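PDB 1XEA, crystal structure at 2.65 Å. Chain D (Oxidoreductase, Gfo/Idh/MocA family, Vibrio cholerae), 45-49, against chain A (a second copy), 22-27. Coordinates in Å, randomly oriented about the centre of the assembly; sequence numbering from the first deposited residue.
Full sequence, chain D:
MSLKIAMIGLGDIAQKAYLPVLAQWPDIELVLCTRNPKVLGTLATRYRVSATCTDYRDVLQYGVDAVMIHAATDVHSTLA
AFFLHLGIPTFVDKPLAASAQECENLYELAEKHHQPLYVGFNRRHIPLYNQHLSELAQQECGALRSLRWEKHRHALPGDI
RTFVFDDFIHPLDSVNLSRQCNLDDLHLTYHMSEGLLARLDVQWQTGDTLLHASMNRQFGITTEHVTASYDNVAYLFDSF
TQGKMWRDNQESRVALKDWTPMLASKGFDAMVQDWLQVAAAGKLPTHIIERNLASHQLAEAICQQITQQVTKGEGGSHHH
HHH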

# COMPACT_ATOMS: atom_id res chain seq x y z
N THR D 45 3.03 38.36 20.48
CA THR D 45 3.38 39.20 19.35
C THR D 45 3.11 38.46 18.04
O THR D 45 2.45 38.99 17.15
CB THR D 45 4.87 39.57 19.38
OG1 THR D 45 5.18 40.17 20.64
CG2 THR D 45 5.19 40.54 18.27
N ARG D 46 3.63 37.24 17.93
CA ARG D 46 3.47 36.43 16.74
C ARG D 46 2.03 36.32 16.27
O ARG D 46 1.76 36.49 15.08
CB ARG D 46 4.04 35.03 16.96
CG ARG D 46 5.38 34.82 16.27
CD ARG D 46 5.85 33.37 16.27
NE ARG D 46 4.93 32.47 15.56
CZ ARG D 46 5.31 31.33 14.97
NH1 ARG D 46 6.58 30.96 14.99
NH2 ARG D 46 4.41 30.57 14.38
N TYR D 47 1.12 36.03 17.19
CA TYR D 47 -0.28 35.88 16.84
C TYR D 47 -1.07 37.14 17.15
O TYR D 47 -2.30 37.12 17.21
CB TYR D 47 -0.90 34.68 17.59
CG TYR D 47 -0.24 33.36 17.25
CD1 TYR D 47 0.95 32.97 17.88
CD2 TYR D 47 -0.74 32.54 16.25
CE1 TYR D 47 1.63 31.81 17.50
CE2 TYR D 47 -0.07 31.38 15.86
CZ TYR D 47 1.11 31.03 16.49
OH TYR D 47 1.82 29.93 16.06
N ARG D 48 -0.34 38.24 17.32
CA ARG D 48 -0.95 39.53 17.63
C ARG D 48 -2.04 39.42 18.69
O ARG D 48 -3.23 39.43 18.40
CB ARG D 48 -1.48 40.18 16.35
CG ARG D 48 -0.57 41.29 15.81
CD ARG D 48 -0.52 41.30 14.29
NE ARG D 48 0.30 40.21 13.78
CZ ARG D 48 -0.05 39.40 12.79
NH1 ARG D 48 -1.23 39.56 12.19
NH2 ARG D 48 0.76 38.43 12.40
N VAL D 49 -1.61 39.33 19.94
CA VAL D 49 -2.52 39.23 21.06
C VAL D 49 -2.16 40.27 22.10
O VAL D 49 -1.07 40.25 22.69
CB VAL D 49 -2.46 37.84 21.70
CG1 VAL D 49 -3.36 37.77 22.93
CG2 VAL D 49 -2.89 36.80 20.68
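Chain A (22-27) LAQWPD

Chain A meets the end of a chain D helix as an irregular segment without strand or sustained helix. Leu A22 to Trp A25 form a type I β turn, closed by Trp A25 N to Leu A22 O at 2.8 Å, and the chain then extends through Pro A26. Pro A26 CA lies 5.7 Å from Arg D46 CA, while Ala A23 lies by Arg D48, so these contacts run in opposite sequence order.

Along chain D, Thr D45 makes no contact, but Thr D45 O accepts from Arg D48 N at 2.9 Å as the helix gives way to irregular chain. Arg D46, still helical, carries most of the contact on its side. Its CA-to-CB bond points sideways, yet the long side chain brings its end to chain A. Arg D46 CD packs 3.8 Å from Pro A26 CB, the aliphatic part of arginine suiting the apolar proline ring, while Gln A24 O and Pro A26 CD lie over one face of the guanidinium. Tyr D47, the first residue to leave helical angles, has a long side chain that carries Tyr D47 OH to 4.1 Å from Gln A24 CG; the same oxygen accepts a weak hydrogen bond from Arg D46 NH2, 3.2 Å. Arg D48 has positive phi; its CA-to-CB bond points sideways, but its long side chain brings Arg D48 NH2 to Ala A23 O, 2.9 Å, in a weak hydrogen bond. The acceptor, a backbone carbonyl, lies at the guanidinium edge, where N-H groups point. Val D49 stays out of reach.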

# COMPACT_ATOMS: atom_id res chain seq x y z
N LEU A 22 2.21 33.45 6.30
CA LEU A 22 2.84 34.69 6.67
C LEU A 22 2.33 35.30 7.96
O LEU A 22 3.12 35.74 8.78
CB LEU A 22 2.70 35.70 5.56
CG LEU A 22 3.91 35.76 4.63
CD1 LEU A 22 4.18 34.40 4.00
CD2 LEU A 22 3.63 36.79 3.57
N ALA A 23 1.01 35.32 8.12
CA ALA A 23 0.39 35.90 9.31
C ALA A 23 0.86 35.22 10.58
O ALA A 23 0.58 35.67 11.68
CB ALA A 23 -1.12 35.81 9.19
N GLN A 24 1.59 34.13 10.41
CA GLN A 24 2.09 33.35 11.53
C GLN A 24 3.61 33.45 11.62
O GLN A 24 4.20 33.14 12.65
CB GLN A 24 1.62 31.90 11.34
CG GLN A 24 2.38 30.86 12.12
CD GLN A 24 3.33 30.08 11.25
OE1 GLN A 24 4.23 30.64 10.63
NE2 GLN A 24 3.12 28.77 11.19
N TRP A 25 4.25 33.89 10.53
CA TRP A 25 5.70 34.02 10.50
C TRP A 25 6.21 35.04 11.51
O TRP A 25 5.65 36.12 11.66
CB TRP A 25 6.18 34.40 9.10
CG TRP A 25 7.14 33.42 8.50
CD1 TRP A 25 6.84 32.28 7.79
CD2 TRP A 25 8.57 33.47 8.58
NE1 TRP A 25 7.99 31.63 7.42
CE2 TRP A 25 9.07 32.33 7.89
CE3 TRP A 25 9.48 34.36 9.16
CZ2 TRP A 25 10.44 32.07 7.77
CZ3 TRP A 25 10.85 34.10 9.04
CH2 TRP A 25 11.32 32.96 8.35
N PRO A 26 7.27 34.70 12.23
CA PRO A 26 7.84 35.61 13.23
C PRO A 26 8.68 36.75 12.65
O PRO A 26 9.39 36.57 11.66
CB PRO A 26 8.65 34.67 14.12
CG PRO A 26 9.11 33.62 13.18
CD PRO A 26 7.86 33.35 12.35
N ASP A 27 8.59 37.91 13.28
CA ASP A 27 9.33 39.10 12.87
C ASP A 27 8.96 39.59 11.48
O ASP A 27 9.83 39.91 10.67
CB ASP A 27 10.84 38.85 12.91
CG ASP A 27 11.34 38.54 14.29
OD1 ASP A 27 11.25 37.36 14.71
OD2 ASP A 27 11.84 39.48 14.95